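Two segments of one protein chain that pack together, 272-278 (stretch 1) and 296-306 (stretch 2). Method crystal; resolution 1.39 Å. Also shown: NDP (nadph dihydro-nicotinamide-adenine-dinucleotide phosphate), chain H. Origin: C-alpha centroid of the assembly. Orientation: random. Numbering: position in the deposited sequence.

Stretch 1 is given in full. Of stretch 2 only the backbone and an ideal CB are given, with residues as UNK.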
# COMPACT_ATOMS: atom_id res chain seq x y z
N ASP A 272 -14.79 37.29 8.19
CA ASP A 272 -15.32 37.47 9.53
C ASP A 272 -16.01 36.19 10.01
O ASP A 272 -16.85 35.62 9.31
CB ASP A 272 -16.27 38.67 9.58
CG ASP A 272 -15.53 39.98 9.42
OD1 ASP A 272 -14.84 40.37 10.39
OD2 ASP A 272 -15.63 40.60 8.34
N VAL A 273 -15.62 35.73 11.20
CA VAL A 273 -16.16 34.50 11.79
C VAL A 273 -17.38 34.81 12.64
O VAL A 273 -17.30 35.58 13.59
CB VAL A 273 -15.10 33.79 12.66
CG1 VAL A 273 -15.69 32.53 13.29
CG2 VAL A 273 -13.86 33.45 11.84
N LYS A 274 -18.51 34.22 12.28
CA LYS A 274 -19.76 34.46 12.99
C LYS A 274 -20.46 33.13 13.25
O LYS A 274 -20.17 32.13 12.59
CB LYS A 274 -20.68 35.40 12.20
CG LYS A 274 -20.00 36.68 11.71
CD LYS A 274 -20.99 37.63 11.04
CE LYS A 274 -20.28 38.87 10.50
NZ LYS A 274 -19.67 39.67 11.60
N VAL A 275 -21.37 33.12 14.22
CA VAL A 275 -22.18 31.94 14.48
C VAL A 275 -23.65 32.29 14.60
O VAL A 275 -24.01 33.41 14.99
CB VAL A 275 -21.75 31.20 15.76
CG1 VAL A 275 -20.45 30.43 15.53
CG2 VAL A 275 -21.62 32.17 16.95
N GLN A 276 -24.51 31.34 14.24
CA GLN A 276 -25.89 31.34 14.71
C GLN A 276 -25.91 30.49 15.96
O GLN A 276 -25.26 29.45 16.02
CB GLN A 276 -26.82 30.73 13.67
CG GLN A 276 -26.93 31.52 12.38
CD GLN A 276 -27.77 30.81 11.35
OE1 GLN A 276 -27.35 29.81 10.77
NE2 GLN A 276 -28.98 31.32 11.11
N ILE A 277 -26.66 30.94 16.97
CA ILE A 277 -26.75 30.20 18.22
C ILE A 277 -28.21 29.90 18.54
O ILE A 277 -29.00 30.82 18.75
CB ILE A 277 -26.10 30.99 19.39
CG1 ILE A 277 -24.61 31.24 19.09
CG2 ILE A 277 -26.27 30.23 20.71
CD1 ILE A 277 -23.90 32.05 20.16
N MET A 278 -28.56 28.62 18.55
CA MET A 278 -29.90 28.19 18.91
C MET A 278 -29.90 27.57 20.30
O MET A 278 -29.24 26.56 20.54
CB MET A 278 -30.43 27.19 17.89
CG MET A 278 -31.78 26.58 18.26
SD MET A 278 -32.29 25.28 17.12
CE MET A 278 -32.67 26.23 15.65
N UNK A 296 -31.51 25.10 6.25
CA UNK A 296 -30.80 26.19 6.91
C UNK A 296 -31.65 26.76 8.05
O UNK A 296 -32.89 26.61 8.05
CB UNK A 296 -30.45 27.29 5.90
N UNK A 297 -31.00 27.38 9.03
CA UNK A 297 -31.71 28.15 10.05
C UNK A 297 -31.87 29.56 9.51
O UNK A 297 -30.88 30.20 9.14
CB UNK A 297 -30.97 28.14 11.39
N UNK A 298 -33.10 30.06 9.48
CA UNK A 298 -33.31 31.42 9.00
C UNK A 298 -32.54 32.44 9.84
O UNK A 298 -32.55 32.38 11.07
CB UNK A 298 -34.80 31.76 9.01
N UNK A 299 -31.87 33.37 9.16
CA UNK A 299 -31.13 34.42 9.83
C UNK A 299 -32.06 35.47 10.43
O UNK A 299 -31.62 36.34 11.19
CB UNK A 299 -30.15 35.08 8.85
N UNK A 300 -33.34 35.38 10.09
CA UNK A 300 -34.34 36.22 10.75
C UNK A 300 -34.68 35.65 12.12
O UNK A 300 -35.05 36.39 13.03
CB UNK A 300 -35.60 36.34 9.89
N UNK A 301 -34.55 34.34 12.27
CA UNK A 301 -34.79 33.69 13.55
C UNK A 301 -33.53 33.66 14.40
O UNK A 301 -33.58 33.84 15.62
CB UNK A 301 -35.31 32.27 13.33
N UNK A 302 -32.39 33.44 13.74
CA UNK A 302 -31.10 33.32 14.42
C UNK A 302 -30.07 34.16 13.67
O UNK A 302 -29.40 33.66 12.76
CB UNK A 302 -30.65 31.86 14.51
N UNK A 303 -29.96 35.45 14.03
CA UNK A 303 -29.02 36.34 13.33
C UNK A 303 -27.57 35.93 13.56
O UNK A 303 -27.28 35.18 14.49
CB UNK A 303 -29.22 37.79 13.79
N UNK A 304 -26.67 36.42 12.73
CA UNK A 304 -25.26 36.12 12.90
C UNK A 304 -24.69 36.89 14.09
O UNK A 304 -24.92 38.09 14.24
CB UNK A 304 -24.48 36.45 11.62
N UNK A 305 -23.97 36.16 14.95
CA UNK A 305 -23.31 36.73 16.13
C UNK A 305 -21.80 36.72 15.88
O UNK A 305 -21.24 35.68 15.57
CB UNK A 305 -23.66 35.95 17.40
N UNK A 306 -21.13 37.88 16.02
CA UNK A 306 -19.71 37.95 15.68
C UNK A 306 -18.79 37.26 16.69
O UNK A 306 -19.08 37.25 17.88
CB UNK A 306 -19.30 39.42 15.55
PA NDP H . -32.13 36.04 4.73
O1A NDP H . -32.67 37.12 3.87
O2A NDP H . -31.86 36.50 6.13
O5B NDP H . -30.77 35.50 4.07
C5B NDP H . -30.73 35.18 2.70
C4B NDP H . -29.34 34.65 2.42
O4B NDP H . -29.25 34.27 1.06
C3B NDP H . -28.28 35.72 2.69
O3B NDP H . -27.18 35.14 3.37
C2B NDP H . -27.90 36.16 1.28
O2B NDP H . -26.62 36.73 1.14
C1B NDP H . -28.08 34.84 0.53
N9A NDP H . -28.06 35.00 -0.94
C8A NDP H . -28.19 36.17 -1.65
N7A NDP H . -28.09 35.88 -2.97
C5A NDP H . -27.90 34.55 -3.11
C6A NDP H . -27.73 33.73 -4.23
N6A NDP H . -27.41 34.27 -5.41
N1A NDP H . -27.56 32.38 -4.05
C2A NDP H . -27.54 31.84 -2.78
N3A NDP H . -27.70 32.65 -1.67
C4A NDP H . -27.87 33.99 -1.84
O3 NDP H . -33.15 34.79 4.69
PN NDP H . -32.96 33.40 5.48
O1N NDP H . -31.71 33.41 6.28
O2N NDP H . -34.27 33.10 6.12
O5D NDP H . -32.78 32.33 4.29
C5D NDP H . -33.57 32.42 3.12
C4D NDP H . -32.97 31.54 2.04
O4D NDP H . -31.68 32.02 1.73
C3D NDP H . -32.80 30.11 2.52
O3D NDP H . -33.93 29.32 2.20
C2D NDP H . -31.53 29.66 1.81
O2D NDP H . -31.87 29.06 0.59
C1D NDP H . -30.77 30.95 1.49
N1N NDP H . -29.57 31.10 2.34
C2N NDP H . -29.68 30.90 3.68
C3N NDP H . -28.60 31.03 4.54
C7N NDP H . -28.82 30.77 6.00
O7N NDP H . -27.75 30.29 6.76
N7N NDP H . -30.02 30.98 6.53
C4N NDP H . -27.22 31.41 4.05
C5N NDP H . -27.21 31.60 2.56
C6N NDP H . -28.36 31.44 1.79
P2B NDP H . -26.41 38.33 1.20
O1X NDP H . -27.32 38.95 0.15
O2X NDP H . -26.78 38.80 2.59
O3X NDP H . -24.95 38.60 0.90

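At position 296 the CA-to-CB bond runs sideways and nothing of stretch 1 lies within 5.5 Å, so the strand sets little preference; the residue is Thr296, whose CB lies 3.7 Å from N7N of NDP.

Position 297 points toward stretch 1, its ideal CB 3.8 Å from Gln276 NE2 and 5.0 Å from Met278 CE. A thioether with a methyl end invites a broad apolar or aromatic group. Trp297 fills the place: Met278 CE sits 3.8 Å from the centroid of its five-membered ring, over the face, and Met278 CB approaches CH2 of Trp297 to 3.6 Å. The backbone is equally engaged, since Trp297 O accepts from Gln276 NE2 (3.0 Å) and from NDP N7N (2.9 Å), while water 1 joins Trp297 N to Gln276 OE1.

Position 298 turns away from the strand with NDP phosphate oxygens nearby, which favours a small donor. Ser298 donates from OG to O2N of NDP (2.6 Å), and the same OG accepts from the backbone N of position 300 (3.1 Å).

Helical backbone angles at 299 to 301 suit many residues. Position 299 points sideways, and Gln299 donates from its backbone N to NDP O1N at 2.9 Å. Positions 300 and 301 have no contact with stretch 1, which leaves room for polar or charged groups; they are Lys300 and Asp301.

Position 302 points toward the strand, with Gln276 NE2 3.8 Å and Ile277 O 4.7 Å from the ideal CB. A large flat or branched apolar group could reach Met278. Tyr302 does so, receiving Met278 CB over its ring face, 4.3 Å from the centroid, with Met278 CE 3.6 Å from Tyr302 CE2. Its carbonyl O takes a second bond from Gln276 NE2 (2.9 Å), so one amide nitrogen ties together both ends of the turn.

Position 303 points away, and its phi of -66° is compatible with proline, the deposited residue; Pro303 O is linked through water 2 to Ile277 N.

At 304 the ideal CB lies 3.7 Å from Lys274 CD, beside aliphatic chain, so a medium apolar group would fit. Leu304 places CD2 3.7 Å from Gln276 CG.

Position 305 pairs with Val275 in antiparallel register, its side chain on the same sheet face; a beta-branched residue suits. Ile305 sets CB 4.3 Å from Val275 CG2, and reciprocal bonds join Val275 N to Ile305 O (2.9 Å) and Ile305 N to Val275 O (2.8 Å).

Position 306 shares a face with Lys274 in a non-hydrogen-bonded pair, so proline costs no bond to stretch 1. Pro306 places CB 4.1 Å from Lys274 NZ.

Stretch 2 296-306: TWSQKDYPLIP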
# COMPACT_ATOMS: atom_id res chain seq x y z
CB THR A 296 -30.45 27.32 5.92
OG1 THR A 296 -31.62 27.69 5.17
CG2 THR A 296 -29.36 26.87 4.97
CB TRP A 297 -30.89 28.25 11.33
CG TRP A 297 -30.61 26.97 12.08
CD1 TRP A 297 -31.13 25.73 11.86
CD2 TRP A 297 -29.72 26.84 13.20
NE1 TRP A 297 -30.61 24.83 12.77
CE2 TRP A 297 -29.75 25.49 13.61
CE3 TRP A 297 -28.90 27.74 13.89
CZ2 TRP A 297 -28.98 25.02 14.67
CZ3 TRP A 297 -28.14 27.27 14.95
CH2 TRP A 297 -28.18 25.92 15.33
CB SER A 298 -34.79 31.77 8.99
OG SER A 298 -34.95 33.13 8.64
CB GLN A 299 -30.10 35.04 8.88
CG GLN A 299 -29.01 34.03 8.51
CD GLN A 299 -28.27 34.36 7.24
OE1 GLN A 299 -28.81 34.26 6.13
NE2 GLN A 299 -27.01 34.74 7.38
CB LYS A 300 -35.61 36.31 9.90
CG LYS A 300 -35.35 36.71 8.46
CD LYS A 300 -36.64 37.03 7.73
CE LYS A 300 -36.48 36.87 6.23
NZ LYS A 300 -37.63 37.47 5.48
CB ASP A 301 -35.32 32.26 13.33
CG ASP A 301 -36.63 32.23 12.57
OD1 ASP A 301 -37.51 33.09 12.83
OD2 ASP A 301 -36.80 31.34 11.70
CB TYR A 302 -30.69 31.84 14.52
CG TYR A 302 -31.68 31.09 15.36
CD1 TYR A 302 -31.65 31.18 16.74
CD2 TYR A 302 -32.69 30.33 14.77
CE1 TYR A 302 -32.58 30.52 17.53
CE2 TYR A 302 -33.63 29.67 15.55
CZ TYR A 302 -33.57 29.77 16.92
OH TYR A 302 -34.50 29.12 17.70
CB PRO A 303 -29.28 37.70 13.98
CG PRO A 303 -30.64 37.59 14.60
CD PRO A 303 -30.76 36.17 15.04
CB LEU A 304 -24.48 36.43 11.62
CG LEU A 304 -25.00 35.72 10.36
CD1 LEU A 304 -24.09 36.01 9.18
CD2 LEU A 304 -25.19 34.21 10.57
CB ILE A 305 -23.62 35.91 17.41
CG1 ILE A 305 -25.05 36.15 17.89
CG2 ILE A 305 -22.70 36.31 18.54
CD1 ILE A 305 -26.08 35.37 17.19
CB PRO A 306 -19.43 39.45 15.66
CG PRO A 306 -20.42 40.02 16.64
CD PRO A 306 -21.67 39.19 16.42
O HOH W 1 -28.11 28.30 8.51
O HOH W 2 -28.22 33.27 16.35
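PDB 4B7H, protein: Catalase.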